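Alginate lyase (Chitinophaga sp. MD30, PDB 6KCW) cleaves the polysaccharide alginate as a polysaccharide lyase of family 36, by a mechanism in which a lysine serves as both catalytic base and catalytic acid. Local coordinates at residues Ala17-Gly21 with Gly32-Ser36; Tyr72-Val78 with Val92-Phe96; Thr210-Phe214 with Tyr229-Asp233. All blocks are in the same frame, centred on the assembly; numbering follows the deposited sequence.

Contacts 2 and 3 both bridge the two antiparallel sheets of a beta-sandwich, and their centres lie about 10 Å apart. On one sheet strand 71-80 runs beside strand 228-241, with Asp77 N 2.8 Å from Asp233 O; on the other, strands 94-99 and 206-215 are neighbours, with Gly95 O 2.7 Å from Thr210 N. The rings of Phe94 and Phe211 stack where the two contacts join. Contact 1 lies at the surface, its centre about 13 Å from that of contact 3, and meets it where Trp33 CH2 comes within 3.5 Å of Phe211 CE2. Asp233 of contact 3 binds the calcium ion, which lies about 11 Å from the side chain of Tyr18 in contact 1.

Contact 1. Residues Ala17-Gly21 with Gly32-Ser36; sequences AYSSG and GWNQS
At the N-terminus of helix 20-27, Tyr18 just ahead of the helix meets Trp33 of the loop that follows it. The tyrosine ring offers its edge: CE2 comes 3.6 Å from Trp33 CZ2, near the tyrosine ring plane, and CD2 faces the same carbon from 3.8 Å. The two rings meet obliquely, planes at 58°. Tyr18 CG stands anti to the backbone N (chi1 -173°), which sends the ring inward, where its OH bonds to Asp26 on the helix. The indole NE1 bonds to Ser38 OG, an atom that also bonds Tyr18 O; one serine hydroxyl thus ties both sides of the contact together. A leucine in place of Trp33 would probably leave a gap beside the Tyr18 ring edge and take from Ser38 its indole partner. Nearer the surface, Gln35 lies along the backbone of Ser19, its CB 3.7 Å from Ser19 CA and 3.5 Å from Tyr18 O. Its chain runs on extended beyond CG, bringing NE2 to 3.0 Å from Ser20 OG, while OE1 is 3.8 Å from Ser19 CB. Ser19 itself occupies the N-cap position: its hydroxyl caps a backbone N in the first turn, and Asn22 OD1, on the third residue beyond it, takes its own N-H in return, a reciprocal pattern that fits the capping box of a helix N-terminus.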
loop_
_atom_site.group_PDB
_atom_site.type_symbol
_atom_site.label_atom_id
_atom_site.label_comp_id
_atom_site.label_asym_id
_atom_site.label_seq_id
_atom_site.Cartn_x
_atom_site.Cartn_y
_atom_site.Cartn_z
ATOM N N ALA A 17 -20.624 6.557 7.278
ATOM C CA ALA A 17 -19.283 6.796 7.791
ATOM C C ALA A 17 -18.747 5.576 8.528
ATOM O O ALA A 17 -19.480 4.844 9.201
ATOM C CB ALA A 17 -19.274 8.020 8.714
ATOM N N TYR A 18 -17.445 5.373 8.382
ATOM C CA TYR A 18 -16.696 4.287 8.998
ATOM C C TYR A 18 -15.776 4.934 10.028
ATOM O O TYR A 18 -14.901 5.735 9.676
ATOM C CB TYR A 18 -15.924 3.531 7.917
ATOM C CG TYR A 18 -15.200 2.262 8.319
ATOM C CD1 TYR A 18 -15.888 1.073 8.513
ATOM C CD2 TYR A 18 -13.804 2.238 8.420
ATOM C CE1 TYR A 18 -15.217 -0.097 8.848
ATOM C CE2 TYR A 18 -13.122 1.079 8.755
ATOM C CZ TYR A 18 -13.833 -0.089 8.965
ATOM O OH TYR A 18 -13.156 -1.249 9.297
ATOM N N SER A 19 -16.004 4.622 11.297
ATOM C CA SER A 19 -15.340 5.342 12.369
ATOM C C SER A 19 -13.972 4.734 12.653
ATOM O O SER A 19 -13.600 3.698 12.103
ATOM C CB SER A 19 -16.201 5.321 13.628
ATOM O OG SER A 19 -16.126 4.049 14.243
ATOM N N SER A 20 -13.211 5.401 13.530
ATOM C CA SER A 20 -11.965 4.810 14.003
ATOM C C SER A 20 -12.233 3.498 14.727
ATOM O O SER A 20 -11.544 2.500 14.490
ATOM C CB SER A 20 -11.206 5.777 14.922
ATOM O OG SER A 20 -11.827 7.047 14.996
ATOM N N GLY A 21 -13.242 3.481 15.602
ATOM C CA GLY A 21 -13.556 2.267 16.339
ATOM C C GLY A 21 -13.888 1.086 15.443
ATOM O O GLY A 21 -13.508 -0.048 15.739
ATOM N N GLY A 32 -3.877 5.680 12.913
ATOM C CA GLY A 32 -3.810 6.958 12.232
ATOM C C GLY A 32 -5.133 7.382 11.641
ATOM O O GLY A 32 -5.220 8.394 10.934
ATOM N N TRP A 33 -6.178 6.618 11.957
ATOM C CA TRP A 33 -7.428 6.712 11.224
ATOM C C TRP A 33 -8.093 8.073 11.398
ATOM O O TRP A 33 -8.127 8.643 12.491
ATOM C CB TRP A 33 -8.383 5.608 11.672
ATOM C CG TRP A 33 -9.229 5.131 10.580
ATOM C CD1 TRP A 33 -10.402 5.677 10.162
ATOM C CD2 TRP A 33 -8.980 4.004 9.734
ATOM N NE1 TRP A 33 -10.915 4.950 9.113
ATOM C CE2 TRP A 33 -10.056 3.918 8.826
ATOM C CE3 TRP A 33 -7.961 3.052 9.658
ATOM C CZ2 TRP A 33 -10.136 2.924 7.850
ATOM C CZ3 TRP A 33 -8.047 2.060 8.686
ATOM C CH2 TRP A 33 -9.125 2.010 7.797
ATOM N N ASN A 34 -8.651 8.569 10.296
ATOM C CA ASN A 34 -9.353 9.844 10.231
ATOM C C ASN A 34 -10.739 9.512 9.683
ATOM O O ASN A 34 -10.927 9.476 8.462
ATOM C CB ASN A 34 -8.590 10.827 9.350
ATOM C CG ASN A 34 -9.172 12.212 9.376
ATOM O OD1 ASN A 34 -10.387 12.390 9.480
ATOM N ND2 ASN A 34 -8.307 13.214 9.251
ATOM N N GLN A 35 -11.702 9.275 10.586
ATOM C CA GLN A 35 -13.029 8.829 10.180
ATOM C C GLN A 35 -13.694 9.784 9.205
ATOM O O GLN A 35 -14.719 9.425 8.607
ATOM C CB GLN A 35 -13.937 8.634 11.401
ATOM C CG GLN A 35 -13.453 9.286 12.667
ATOM C CD GLN A 35 -14.454 9.167 13.799
ATOM O OE1 GLN A 35 -15.662 9.053 13.569
ATOM N NE2 GLN A 35 -13.959 9.204 15.032
ATOM N N SER A 36 -13.133 10.980 9.026
ATOM C CA SER A 36 -13.646 11.933 8.057
ATOM C C SER A 36 -13.362 11.511 6.621
ATOM O O SER A 36 -13.979 12.058 5.698
ATOM C CB SER A 36 -13.038 13.313 8.346
ATOM O OG SER A 36 -13.624 14.336 7.562
#

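Contact 2. Residues Tyr72-Val78 with Val92-Phe96; sequences YELDYDV and VGFGF
Leu74 wedges between Phe94 and Phe96. Its CB already lies 4.0 Å from Phe96 CZ, and CG, placed between the backbone N and the carbonyl carbon (chi1 52°), is held against the same end of that ring, beside CE2 and CZ. There the chain forks. Both methyls touch Phe94 CB, but CD2 also presses on the phenylalanine ring, 3.4 Å from Phe96 CZ, while CD1 meets Phe94 O and the edge of the Tyr76 ring. Strands 72-78 and 94-96 run nearly antiparallel, at 169°, but no hydrogen bond joins them: they belong to opposite sheets of a beta-sandwich. The axes of these two segments approach to 7.8 Å, and side chains fill the interval, some of them reaching the opposite backbone. Phe96 is covered on one face by Tyr72 CB, a CH-pi contact 4.0 Å from the ring centroid, with Tyr72 CD1 near its CE1. Phe94 turns its edge to the face of Tyr76 in an edge-to-face pair, planes at 61°, CD1 standing over the tyrosine ring towards its rim. The other end of Tyr76 lies over the corner of the chain at Gly93, where OH is 3.4 Å from Gly93 CA; a side chain on that glycine would run into the hydroxyl, and its backbone has positive phi besides. One water, in the plane of the tyrosine ring, is modelled between Tyr76 OH and Phe94 O, though both legs are short at 2.5 Å and the bridge is taken with caution. Further along, Val78 CG2 meets Val92 CG2 at 3.8 Å.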
loop_
_atom_site.group_PDB
_atom_site.type_symbol
_atom_site.label_atom_id
_atom_site.label_comp_id
_atom_site.label_asym_id
_atom_site.label_seq_id
_atom_site.Cartn_x
_atom_site.Cartn_y
_atom_site.Cartn_z
ATOM N N TYR A 72 4.514 -13.225 4.232
ATOM C CA TYR A 72 3.214 -12.590 4.340
ATOM C C TYR A 72 2.624 -12.436 2.949
ATOM O O TYR A 72 3.338 -12.413 1.942
ATOM C CB TYR A 72 3.300 -11.216 5.042
ATOM C CG TYR A 72 2.732 -11.229 6.446
ATOM C CD1 TYR A 72 1.352 -11.150 6.656
ATOM C CD2 TYR A 72 3.563 -11.359 7.559
ATOM C CE1 TYR A 72 0.812 -11.172 7.939
ATOM C CE2 TYR A 72 3.042 -11.389 8.845
ATOM C CZ TYR A 72 1.662 -11.288 9.029
ATOM O OH TYR A 72 1.118 -11.318 10.297
ATOM N N GLU A 73 1.297 -12.344 2.909
ATOM C CA GLU A 73 0.612 -12.044 1.668
ATOM C C GLU A 73 -0.649 -11.283 2.006
ATOM O O GLU A 73 -1.120 -11.314 3.145
ATOM C CB GLU A 73 0.263 -13.314 0.888
ATOM C CG GLU A 73 -0.756 -14.139 1.618
ATOM C CD GLU A 73 -1.217 -15.292 0.819
ATOM O OE1 GLU A 73 -0.753 -15.433 -0.332
ATOM O OE2 GLU A 73 -2.045 -16.064 1.345
ATOM N N LEU A 74 -1.204 -10.600 1.008
ATOM C CA LEU A 74 -2.550 -10.067 1.164
ATOM C C LEU A 74 -3.196 -9.950 -0.208
ATOM O O LEU A 74 -2.527 -10.024 -1.243
ATOM C CB LEU A 74 -2.562 -8.718 1.918
ATOM C CG LEU A 74 -1.691 -7.525 1.517
ATOM C CD1 LEU A 74 -2.278 -6.774 0.321
ATOM C CD2 LEU A 74 -1.544 -6.586 2.698
ATOM N N ASP A 75 -4.515 -9.789 -0.192
ATOM C CA ASP A 75 -5.337 -9.626 -1.384
ATOM C C ASP A 75 -6.413 -8.595 -1.082
ATOM O O ASP A 75 -6.933 -8.537 0.035
ATOM C CB ASP A 75 -6.025 -10.947 -1.826
ATOM C CG ASP A 75 -5.121 -11.842 -2.659
ATOM O OD1 ASP A 75 -4.298 -12.586 -2.072
ATOM O OD2 ASP A 75 -5.233 -11.808 -3.906
ATOM N N TYR A 76 -6.753 -7.799 -2.085
ATOM C CA TYR A 76 -7.817 -6.816 -1.958
ATOM C C TYR A 76 -8.197 -6.374 -3.356
ATOM O O TYR A 76 -7.459 -6.600 -4.323
ATOM C CB TYR A 76 -7.397 -5.605 -1.111
ATOM C CG TYR A 76 -6.279 -4.788 -1.727
ATOM C CD1 TYR A 76 -4.954 -5.088 -1.458
ATOM C CD2 TYR A 76 -6.554 -3.732 -2.589
ATOM C CE1 TYR A 76 -3.931 -4.350 -2.015
ATOM C CE2 TYR A 76 -5.544 -3.008 -3.161
ATOM C CZ TYR A 76 -4.232 -3.320 -2.867
ATOM O OH TYR A 76 -3.211 -2.594 -3.425
ATOM N N ASP A 77 -9.363 -5.752 -3.453
ATOM C CA ASP A 77 -9.794 -5.106 -4.678
ATOM C C ASP A 77 -9.740 -3.607 -4.486
ATOM O O ASP A 77 -9.915 -3.101 -3.375
ATOM C CB ASP A 77 -11.212 -5.525 -5.074
ATOM C CG ASP A 77 -11.287 -6.977 -5.442
ATOM O OD1 ASP A 77 -10.382 -7.439 -6.173
ATOM O OD2 ASP A 77 -12.229 -7.657 -4.986
ATOM N N VAL A 78 -9.489 -2.905 -5.575
ATOM C CA VAL A 78 -9.397 -1.457 -5.537
ATOM C C VAL A 78 -9.994 -0.915 -6.823
ATOM O O VAL A 78 -9.846 -1.516 -7.892
ATOM C CB VAL A 78 -7.942 -0.989 -5.332
ATOM C CG1 VAL A 78 -7.023 -1.626 -6.355
ATOM C CG2 VAL A 78 -7.873 0.527 -5.387
ATOM N N VAL A 92 -1.616 3.789 -2.766
ATOM C CA VAL A 92 -2.924 3.142 -2.848
ATOM C C VAL A 92 -2.806 1.732 -2.280
ATOM O O VAL A 92 -1.770 1.085 -2.398
ATOM C CB VAL A 92 -3.444 3.123 -4.310
ATOM C CG1 VAL A 92 -2.505 2.328 -5.215
ATOM C CG2 VAL A 92 -4.865 2.577 -4.386
ATOM N N GLY A 93 -3.874 1.266 -1.640
ATOM C CA GLY A 93 -3.988 -0.133 -1.263
ATOM C C GLY A 93 -3.099 -0.559 -0.103
ATOM O O GLY A 93 -2.481 0.236 0.587
ATOM N N PHE A 94 -3.031 -1.871 0.073
ATOM C CA PHE A 94 -2.458 -2.495 1.255
ATOM C C PHE A 94 -1.099 -3.094 0.930
ATOM O O PHE A 94 -0.961 -3.840 -0.044
ATOM C CB PHE A 94 -3.408 -3.568 1.789
ATOM C CG PHE A 94 -4.702 -3.006 2.327
ATOM C CD1 PHE A 94 -5.743 -2.697 1.473
ATOM C CD2 PHE A 94 -4.859 -2.768 3.684
ATOM C CE1 PHE A 94 -6.929 -2.173 1.967
ATOM C CE2 PHE A 94 -6.037 -2.247 4.186
ATOM C CZ PHE A 94 -7.074 -1.939 3.332
ATOM N N GLY A 95 -0.097 -2.747 1.740
ATOM C CA GLY A 95 1.237 -3.283 1.606
ATOM C C GLY A 95 1.834 -3.695 2.938
ATOM O O GLY A 95 1.116 -3.884 3.924
ATOM N N PHE A 96 3.160 -3.824 2.980
ATOM C CA PHE A 96 3.857 -4.329 4.153
ATOM C C PHE A 96 5.074 -3.471 4.427
ATOM O O PHE A 96 5.592 -2.789 3.538
ATOM C CB PHE A 96 4.290 -5.792 3.974
ATOM C CG PHE A 96 3.135 -6.757 3.859
ATOM C CD1 PHE A 96 2.436 -7.157 4.990
ATOM C CD2 PHE A 96 2.752 -7.265 2.626
ATOM C CE1 PHE A 96 1.371 -8.046 4.890
ATOM C CE2 PHE A 96 1.693 -8.162 2.519
ATOM C CZ PHE A 96 1.007 -8.557 3.653
HETATM O O HOH W 1 -0.997 -2.882 -2.379
#

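Contact 3. Residues Thr210-Phe214 with Tyr229-Asp233; sequences TFHTF and YIYYD. With CA (calcium ion), chain C.
Thr213 and Tyr232 share a hydrogen bond between their hydroxyls, OG1 to OH at 2.7 Å, in which either may be the donor. The threonine methyl CG2, anti to the backbone N, meets Ile230 CD1 tip to tip at 3.5 Å and lies beside Tyr232 OH. Phe211 then comes in over the tyrosine ring. Its CE1 stands 3.4 Å from Tyr232 CE2, above one face and towards the rim, and the planes lie at 79°: an offset edge-to-face pair. Phe211 reaches this far because its CG is anti to the backbone N (chi1 -179°), extending the ring across the interface between the two sheets. The next shell fixes these groups. Phe94 stacks on Phe211, and Gly93 N, at the corner between strands 89-92 and 94-99, bonds to Tyr232 OH, so that oxygen is gripped twice. One residue on, Asp233 turns to the other side of its strand and binds the calcium ion with both carboxylate oxygens, OD1 at 2.5 Å and OD2 at 2.7 Å. Asn9, Asn11, Gly43 and two waters complete the site. Gly93 N-H can only donate, so Tyr232 OH accepts there, while the bond to Thr213 OG1 may run either way; the two bonds leave this buried oxygen well satisfied between the sheets.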
loop_
_atom_site.group_PDB
_atom_site.type_symbol
_atom_site.label_atom_id
_atom_site.label_comp_id
_atom_site.label_asym_id
_atom_site.label_seq_id
_atom_site.Cartn_x
_atom_site.Cartn_y
_atom_site.Cartn_z
ATOM N N THR A 210 0.673 -1.899 5.774
ATOM C CA THR A 210 0.429 -0.507 5.445
ATOM C C THR A 210 -0.888 -0.370 4.702
ATOM O O THR A 210 -1.195 -1.151 3.801
ATOM C CB THR A 210 1.549 0.066 4.579
ATOM O OG1 THR A 210 1.616 -0.657 3.346
ATOM C CG2 THR A 210 2.904 -0.019 5.298
ATOM N N PHE A 211 -1.665 0.635 5.084
ATOM C CA PHE A 211 -2.892 1.015 4.380
ATOM C C PHE A 211 -2.749 2.499 4.070
ATOM O O PHE A 211 -3.217 3.356 4.826
ATOM C CB PHE A 211 -4.135 0.714 5.201
ATOM C CG PHE A 211 -5.413 1.073 4.506
ATOM C CD1 PHE A 211 -5.487 1.061 3.118
ATOM C CD2 PHE A 211 -6.543 1.438 5.232
ATOM C CE1 PHE A 211 -6.664 1.401 2.473
ATOM C CE2 PHE A 211 -7.724 1.777 4.593
ATOM C CZ PHE A 211 -7.782 1.764 3.212
ATOM N N HIS A 212 -2.071 2.800 2.967
ATOM C CA HIS A 212 -1.741 4.171 2.604
ATOM C C HIS A 212 -2.563 4.583 1.391
ATOM O O HIS A 212 -2.469 3.951 0.329
ATOM C CB HIS A 212 -0.242 4.318 2.332
ATOM C CG HIS A 212 0.608 4.151 3.554
ATOM N ND1 HIS A 212 1.959 4.400 3.560
ATOM C CD2 HIS A 212 0.294 3.758 4.811
ATOM C CE1 HIS A 212 2.446 4.164 4.765
ATOM N NE2 HIS A 212 1.456 3.768 5.541
ATOM N N THR A 213 -3.388 5.622 1.568
ATOM C CA THR A 213 -4.152 6.249 0.489
ATOM C C THR A 213 -3.904 7.746 0.582
ATOM O O THR A 213 -4.579 8.439 1.349
ATOM C CB THR A 213 -5.637 5.953 0.588
ATOM O OG1 THR A 213 -5.840 4.543 0.762
ATOM C CG2 THR A 213 -6.347 6.414 -0.683
ATOM N N PHE A 214 -2.935 8.245 -0.185
ATOM C CA PHE A 214 -2.627 9.668 -0.162
ATOM C C PHE A 214 -1.922 10.064 -1.451
ATOM O O PHE A 214 -1.330 9.231 -2.147
ATOM C CB PHE A 214 -1.789 10.035 1.063
ATOM C CG PHE A 214 -0.387 9.471 1.059
ATOM C CD1 PHE A 214 -0.133 8.185 1.521
ATOM C CD2 PHE A 214 0.690 10.259 0.640
ATOM C CE1 PHE A 214 1.165 7.690 1.553
ATOM C CE2 PHE A 214 1.984 9.769 0.658
ATOM C CZ PHE A 214 2.225 8.483 1.116
ATOM N N TYR A 229 -12.006 9.979 -4.817
ATOM C CA TYR A 229 -12.377 8.824 -4.016
ATOM C C TYR A 229 -11.745 7.550 -4.569
ATOM O O TYR A 229 -11.551 7.409 -5.782
ATOM C CB TYR A 229 -13.911 8.695 -3.948
ATOM C CG TYR A 229 -14.586 9.970 -3.442
ATOM C CD1 TYR A 229 -14.794 10.183 -2.082
ATOM C CD2 TYR A 229 -14.994 10.962 -4.330
ATOM C CE1 TYR A 229 -15.406 11.345 -1.620
ATOM C CE2 TYR A 229 -15.596 12.133 -3.880
ATOM C CZ TYR A 229 -15.798 12.321 -2.527
ATOM O OH TYR A 229 -16.399 13.483 -2.092
ATOM N N ILE A 230 -11.395 6.642 -3.660
ATOM C CA ILE A 230 -10.881 5.319 -3.992
ATOM C C ILE A 230 -11.648 4.305 -3.153
ATOM O O ILE A 230 -11.931 4.546 -1.974
ATOM C CB ILE A 230 -9.357 5.223 -3.734
ATOM C CG1 ILE A 230 -8.594 6.217 -4.615
ATOM C CG2 ILE A 230 -8.844 3.802 -3.952
ATOM C CD1 ILE A 230 -7.212 6.529 -4.121
ATOM N N TYR A 231 -12.001 3.176 -3.755
ATOM C CA TYR A 231 -12.800 2.164 -3.080
ATOM C C TYR A 231 -12.022 0.859 -2.977
ATOM O O TYR A 231 -11.518 0.349 -3.982
ATOM C CB TYR A 231 -14.108 1.932 -3.825
ATOM C CG TYR A 231 -14.940 3.173 -4.079
ATOM C CD1 TYR A 231 -14.683 3.997 -5.170
ATOM C CD2 TYR A 231 -16.001 3.504 -3.249
ATOM C CE1 TYR A 231 -15.458 5.116 -5.417
ATOM C CE2 TYR A 231 -16.778 4.618 -3.492
ATOM C CZ TYR A 231 -16.499 5.413 -4.575
ATOM O OH TYR A 231 -17.264 6.519 -4.813
ATOM N N TYR A 232 -11.944 0.315 -1.766
ATOM C CA TYR A 232 -11.337 -0.980 -1.503
ATOM C C TYR A 232 -12.399 -1.993 -1.074
ATOM O O TYR A 232 -13.464 -1.636 -0.558
ATOM C CB TYR A 232 -10.254 -0.863 -0.421
ATOM C CG TYR A 232 -9.214 0.207 -0.705
ATOM C CD1 TYR A 232 -8.180 -0.023 -1.611
ATOM C CD2 TYR A 232 -9.258 1.444 -0.065
ATOM C CE1 TYR A 232 -7.227 0.950 -1.870
ATOM C CE2 TYR A 232 -8.321 2.415 -0.331
ATOM C CZ TYR A 232 -7.303 2.160 -1.233
ATOM O OH TYR A 232 -6.360 3.119 -1.502
ATOM N N ASP A 233 -12.086 -3.274 -1.271
ATOM C CA ASP A 233 -13.000 -4.344 -0.897
ATOM C C ASP A 233 -12.225 -5.646 -0.739
ATOM O O ASP A 233 -11.144 -5.826 -1.314
ATOM C CB ASP A 233 -14.106 -4.516 -1.944
ATOM C CG ASP A 233 -15.369 -5.121 -1.367
ATOM O OD1 ASP A 233 -15.297 -5.692 -0.255
ATOM O OD2 ASP A 233 -16.428 -5.016 -2.030
HETATM CA CA CA C . -17.739 -5.779 0.164
HETATM O O HOH W 2 -19.508 -5.948 -1.009
HETATM O O HOH W 3 -17.270 -8.295 -0.597
#